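Local coordinates for protein Beta/alpha-amylase (Paenibacillus polymyxa, PDB 3VOC) that hydrolyses alpha-1,4-glucosidic linkages of starch, this chain being the catalytic beta-amylase domain, which releases maltose from non-reducing chain ends, at residues A278-L283 and L319-L324; G358-P363 and H382-L387. One frame throughout, in Å; residues are numbered along the deposited sequence.

Overall arrangement
Both contacts lie in the second half of the eight-stranded parallel barrel and follow one another in series, neither nested nor crossing. From the N terminus, strands 7-11 to 153-156 come first. Strand 275-279 then leads into interaction 1, which closes a 35-residue loop carrying helices 295-300 and 305-315 by pairing with strand 318-321. After helix 338-352, strand 356-359 opens interaction 2, closed across helix 367-378 by strand 383-386, which borders strand 7-11 and so completes the barrel. Strands 318-321 and 356-359 are neighbours, and the contacts meet through the Lys-279 to Glu-359 salt bridge and the packing of Thr-322 on Ala-361.

Interaction 1. Residues A278-L283 and L319-L324; sequences AKISGL and LTFTCL
The ring of Phe-321 is met obliquely by the backbone of residues 280-282, its CD1, CE1 and CZ atoms facing Ile-280 O, Ser-281 O and Gly-282 CA in turn. The nearest approach is Phe-321 CE1 to Ser-281 O, 3.3 Å. CG stands anti to the backbone N (chi1 -161°), which swings the ring across to the neighbouring segment, while helix 338-352 also packs on it. Ile-280 touches the same ring through CG2, 3.8 Å from Phe-321 CE1. Its other branch crosses Leu-319 tightly, with Ile-280 CG1 3.5 Å from Leu-319 CD1, and Phe-312 of helix 305-315 packs against both residues. These apolar groups fill the layer between strands and outer helices of a TIM barrel, beside parallel strands 275-279 and 318-321. Thr-320 N donates to Ala-278 O at 3.0 Å. Ile-280 N returns a bond to Thr-320 O at 3.1 Å, nearly along the C=O axis. On the barrel's inner face Lys-279 and Thr-320 lie side by side, Lys-279 CG 3.7 Å from Thr-320 CB, and the extended lysine chain carries NZ on to a salt bridge with Glu-359. Beyond the strands, Thr-322 CG2 sits 3.4 Å from Gly-282 N, where a CB on the glycine would clash with it and with Cys-323 SG. Lys-279 and Thr-322 probably bind substrate, as in related beta-amylases. Ser-281 turns away, its OG hydrogen-bonded to Glu-163, the predicted proton donor.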
loop_
_atom_site.group_PDB
_atom_site.type_symbol
_atom_site.label_atom_id
_atom_site.label_comp_id
_atom_site.label_asym_id
_atom_site.label_seq_id
_atom_site.Cartn_x
_atom_site.Cartn_y
_atom_site.Cartn_z
ATOM N N ALA A 278 -2.659 -6.768 -2.758
ATOM C CA ALA A 278 -2.366 -5.632 -1.894
ATOM C C ALA A 278 -0.933 -5.200 -2.187
ATOM O O ALA A 278 -0.196 -5.903 -2.890
ATOM C CB ALA A 278 -2.548 -5.989 -0.410
ATOM N N LYS A 279 -0.546 -4.046 -1.655
ATOM C CA LYS A 279 0.711 -3.410 -2.037
ATOM C C LYS A 279 1.672 -3.235 -0.873
ATOM O O LYS A 279 1.284 -2.808 0.223
ATOM C CB LYS A 279 0.435 -2.054 -2.685
ATOM C CG LYS A 279 -0.674 -2.112 -3.759
ATOM C CD LYS A 279 -0.946 -0.764 -4.465
ATOM C CE LYS A 279 -2.012 -0.944 -5.568
ATOM N NZ LYS A 279 -2.154 0.251 -6.478
ATOM N N ILE A 280 2.934 -3.567 -1.132
ATOM C CA ILE A 280 4.011 -3.250 -0.208
ATOM C C ILE A 280 4.673 -1.965 -0.702
ATOM O O ILE A 280 4.908 -1.803 -1.907
ATOM C CB ILE A 280 5.011 -4.434 -0.096
ATOM C CG1 ILE A 280 4.338 -5.628 0.611
ATOM C CG2 ILE A 280 6.317 -4.022 0.661
ATOM C CD1 ILE A 280 5.261 -6.871 0.747
ATOM N N SER A 281 4.937 -1.051 0.229
ATOM C CA SER A 281 5.567 0.224 -0.053
ATOM C C SER A 281 7.012 0.031 -0.500
ATOM O O SER A 281 7.698 -0.872 -0.009
ATOM C CB SER A 281 5.567 1.069 1.227
ATOM O OG SER A 281 5.993 2.402 0.974
ATOM N N GLY A 282 7.482 0.915 -1.377
ATOM C CA GLY A 282 8.887 0.928 -1.775
ATOM C C GLY A 282 9.650 1.971 -0.968
ATOM O O GLY A 282 9.741 3.135 -1.379
ATOM N N LEU A 283 10.200 1.554 0.168
ATOM C CA LEU A 283 10.850 2.481 1.091
ATOM C C LEU A 283 12.358 2.423 0.833
ATOM O O LEU A 283 13.138 1.897 1.636
ATOM C CB LEU A 283 10.449 2.149 2.534
ATOM C CG LEU A 283 8.928 2.244 2.805
ATOM C CD1 LEU A 283 8.598 1.687 4.183
ATOM C CD2 LEU A 283 8.465 3.721 2.714
ATOM N N LEU A 319 0.909 -9.835 -4.827
ATOM C CA LEU A 319 1.730 -8.738 -4.305
ATOM C C LEU A 319 2.005 -7.719 -5.395
ATOM O O LEU A 319 2.497 -8.070 -6.473
ATOM C CB LEU A 319 3.057 -9.284 -3.743
ATOM C CG LEU A 319 4.136 -8.259 -3.361
ATOM C CD1 LEU A 319 3.599 -7.427 -2.239
ATOM C CD2 LEU A 319 5.430 -8.963 -2.922
ATOM N N THR A 320 1.685 -6.458 -5.112
ATOM C CA THR A 320 2.065 -5.359 -5.981
ATOM C C THR A 320 3.266 -4.673 -5.336
ATOM O O THR A 320 3.250 -4.330 -4.137
ATOM C CB THR A 320 0.902 -4.363 -6.181
ATOM O OG1 THR A 320 -0.165 -5.020 -6.881
ATOM C CG2 THR A 320 1.356 -3.105 -6.960
ATOM N N PHE A 321 4.315 -4.496 -6.119
ATOM C CA PHE A 321 5.440 -3.717 -5.658
ATOM C C PHE A 321 5.658 -2.546 -6.599
ATOM O O PHE A 321 5.066 -2.492 -7.680
ATOM C CB PHE A 321 6.708 -4.578 -5.472
ATOM C CG PHE A 321 7.735 -3.932 -4.579
ATOM C CD1 PHE A 321 7.434 -3.665 -3.243
ATOM C CD2 PHE A 321 8.978 -3.545 -5.082
ATOM C CE1 PHE A 321 8.373 -3.027 -2.407
ATOM C CE2 PHE A 321 9.935 -2.915 -4.250
ATOM C CZ PHE A 321 9.627 -2.655 -2.920
ATOM N N THR A 322 6.492 -1.601 -6.173
ATOM C CA THR A 322 6.636 -0.320 -6.851
ATOM C C THR A 322 8.115 0.034 -7.002
ATOM O O THR A 322 8.991 -0.770 -6.644
ATOM C CB THR A 322 5.866 0.779 -6.068
ATOM O OG1 THR A 322 6.003 2.029 -6.739
ATOM C CG2 THR A 322 6.399 0.904 -4.647
ATOM N N CYS A 323 8.393 1.224 -7.531
ATOM C CA CYS A 323 9.760 1.686 -7.840
ATOM C C CYS A 323 10.441 0.943 -8.985
ATOM O O CYS A 323 11.661 1.085 -9.175
ATOM C CB CYS A 323 10.695 1.656 -6.629
ATOM S SG CYS A 323 10.028 2.417 -5.212
ATOM N N LEU A 324 9.660 0.199 -9.770
ATOM C CA LEU A 324 10.209 -0.547 -10.900
ATOM C C LEU A 324 10.965 0.304 -11.931
ATOM O O LEU A 324 11.820 -0.213 -12.675
ATOM C CB LEU A 324 9.115 -1.364 -11.593
ATOM C CG LEU A 324 8.978 -2.796 -11.083
ATOM C CD1 LEU A 324 8.453 -2.843 -9.644
ATOM C CD2 LEU A 324 8.032 -3.566 -12.007
#

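Interaction 2. Residues G358-P363 and H382-L387; sequences GENALP and HGFTLL
The primary amide of Asn-360, like Ala-361 a probable substrate-binding residue, grips the backbone of Leu-387 at two points. Asn-360 OD1 accepts Leu-387 N at 2.8 Å, on a lone pair and almost straight (173°). Asn-360 ND2 donates to Leu-387 O, also at 2.8 Å, with the acceptor essentially in the amide plane. The second N-H of Asn-360 ND2 reaches back to Leu-362 O at 2.8 Å, from above that carbonyl's plane. Three bonds thus fix the rotation of the amide, although chi1 of 51° places CG in the crowded position between the backbone N and carbonyl carbon. An alanine here would remove all three bonds and would probably loosen the loop after strand 356-359 from Leu-387. Leu-386 CD1 packs beside OD1 and also lies in plane at the edge of the Phe-384 ring. That ring runs obliquely along the backbone of Gly-358 to Asn-360, Phe-384 CZ 3.4 Å from Asn-360 N; a CB on Gly-358 would press on Phe-384 CD1. Behind this, the beta-alpha-beta unit of strand 356-359, helix 367-378 and strand 383-386 sets the two parallel strands together. Thr-385 N donates to Gly-358 O at 2.8 Å, nearly straight, whereas the bond from Gly-358 N to Gly-383 O is bent. Farther out, Glu-325 accepts the N-H groups of Ala-361 and Leu-362 through its two carboxylate oxygens, a further hold on the loop. Glu-359 extends into the barrel across Leu-387 CD1, and its OE2 takes a bond from a water at 2.6 Å that also reaches Thr-385 OG1. With Lys-279 salt-bridged to the same oxygen, the carboxylate is probably kept ionised, consistent with its inferred role as proton acceptor.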
loop_
_atom_site.group_PDB
_atom_site.type_symbol
_atom_site.label_atom_id
_atom_site.label_comp_id
_atom_site.label_asym_id
_atom_site.label_seq_id
_atom_site.Cartn_x
_atom_site.Cartn_y
_atom_site.Cartn_z
ATOM N N GLY A 358 3.402 -4.966 -10.759
ATOM C CA GLY A 358 4.347 -3.856 -10.626
ATOM C C GLY A 358 3.759 -2.493 -10.936
ATOM O O GLY A 358 2.727 -2.388 -11.608
ATOM N N GLU A 359 4.415 -1.450 -10.430
ATOM C CA GLU A 359 4.008 -0.066 -10.684
ATOM C C GLU A 359 5.270 0.759 -10.711
ATOM O O GLU A 359 6.270 0.358 -10.129
ATOM C CB GLU A 359 3.168 0.468 -9.529
ATOM C CG GLU A 359 1.808 -0.157 -9.405
ATOM C CD GLU A 359 1.011 0.414 -8.256
ATOM O OE1 GLU A 359 1.501 1.313 -7.553
ATOM O OE2 GLU A 359 -0.120 -0.044 -8.064
ATOM N N ASN A 360 5.219 1.912 -11.368
ATOM C CA ASN A 360 6.250 2.947 -11.178
ATOM C C ASN A 360 5.895 3.762 -9.937
ATOM O O ASN A 360 4.696 3.951 -9.636
ATOM C CB ASN A 360 6.341 3.879 -12.397
ATOM C CG ASN A 360 4.986 4.442 -12.800
ATOM O OD1 ASN A 360 4.012 3.698 -12.914
ATOM N ND2 ASN A 360 4.914 5.758 -13.011
ATOM N N ALA A 361 6.912 4.233 -9.212
ATOM C CA ALA A 361 6.662 5.031 -7.999
ATOM C C ALA A 361 6.225 6.430 -8.398
ATOM O O ALA A 361 5.296 7.002 -7.818
ATOM C CB ALA A 361 7.919 5.117 -7.122
ATOM N N LEU A 362 6.909 6.973 -9.398
ATOM C CA LEU A 362 6.698 8.354 -9.815
ATOM C C LEU A 362 6.493 8.383 -11.332
ATOM O O LEU A 362 6.877 7.443 -12.012
ATOM C CB LEU A 362 7.906 9.210 -9.416
ATOM C CG LEU A 362 8.121 9.424 -7.906
ATOM C CD1 LEU A 362 9.405 10.217 -7.659
ATOM C CD2 LEU A 362 6.935 10.126 -7.275
ATOM N N PRO A 363 5.881 9.458 -11.863
ATOM C CA PRO A 363 5.725 9.532 -13.315
ATOM C C PRO A 363 7.073 9.368 -14.000
ATOM O O PRO A 363 8.094 9.817 -13.484
ATOM C CB PRO A 363 5.170 10.935 -13.540
ATOM C CG PRO A 363 4.419 11.240 -12.298
ATOM C CD PRO A 363 5.195 10.569 -11.173
ATOM N N HIS A 382 3.127 -10.550 -13.513
ATOM C CA HIS A 382 1.832 -10.864 -14.099
ATOM C C HIS A 382 1.112 -9.600 -14.549
ATOM O O HIS A 382 0.117 -9.650 -15.254
ATOM C CB HIS A 382 0.970 -11.659 -13.100
ATOM C CG HIS A 382 1.539 -13.003 -12.771
ATOM N ND1 HIS A 382 1.267 -14.130 -13.520
ATOM C CD2 HIS A 382 2.399 -13.390 -11.801
ATOM C CE1 HIS A 382 1.917 -15.160 -13.006
ATOM N NE2 HIS A 382 2.625 -14.732 -11.971
ATOM N N GLY A 383 1.628 -8.454 -14.157
ATOM C CA GLY A 383 0.984 -7.208 -14.529
ATOM C C GLY A 383 1.886 -6.051 -14.212
ATOM O O GLY A 383 2.798 -6.151 -13.372
ATOM N N PHE A 384 1.647 -4.964 -14.926
ATOM C CA PHE A 384 2.271 -3.698 -14.613
ATOM C C PHE A 384 1.211 -2.624 -14.768
ATOM O O PHE A 384 0.502 -2.592 -15.789
ATOM C CB PHE A 384 3.472 -3.378 -15.530
ATOM C CG PHE A 384 4.104 -2.060 -15.197
ATOM C CD1 PHE A 384 4.998 -1.962 -14.127
ATOM C CD2 PHE A 384 3.737 -0.904 -15.876
ATOM C CE1 PHE A 384 5.544 -0.742 -13.772
ATOM C CE2 PHE A 384 4.267 0.317 -15.524
ATOM C CZ PHE A 384 5.168 0.403 -14.469
ATOM N N THR A 385 1.112 -1.748 -13.769
ATOM C CA THR A 385 0.240 -0.578 -13.850
ATOM C C THR A 385 1.055 0.717 -13.925
ATOM O O THR A 385 1.866 1.008 -13.036
ATOM C CB THR A 385 -0.728 -0.492 -12.654
ATOM O OG1 THR A 385 -1.500 -1.687 -12.577
ATOM C CG2 THR A 385 -1.698 0.685 -12.842
ATOM N N LEU A 386 0.817 1.509 -14.969
ATOM C CA LEU A 386 1.499 2.795 -15.103
ATOM C C LEU A 386 0.767 3.947 -14.408
ATOM O O LEU A 386 -0.418 4.196 -14.673
ATOM C CB LEU A 386 1.751 3.143 -16.583
ATOM C CG LEU A 386 2.680 4.388 -16.597
ATOM C CD1 LEU A 386 4.152 4.021 -16.513
ATOM C CD2 LEU A 386 2.444 5.237 -17.767
ATOM N N LEU A 387 1.457 4.636 -13.497
ATOM C CA LEU A 387 0.928 5.866 -12.906
ATOM C C LEU A 387 1.439 7.058 -13.707
ATOM O O LEU A 387 2.657 7.185 -13.871
ATOM C CB LEU A 387 1.398 6.003 -11.451
ATOM C CG LEU A 387 0.635 5.167 -10.416
ATOM C CD1 LEU A 387 1.019 3.684 -10.470
ATOM C CD2 LEU A 387 0.848 5.730 -9.000
HETATM O O HOH W 1 -1.366 -1.673 -9.602
#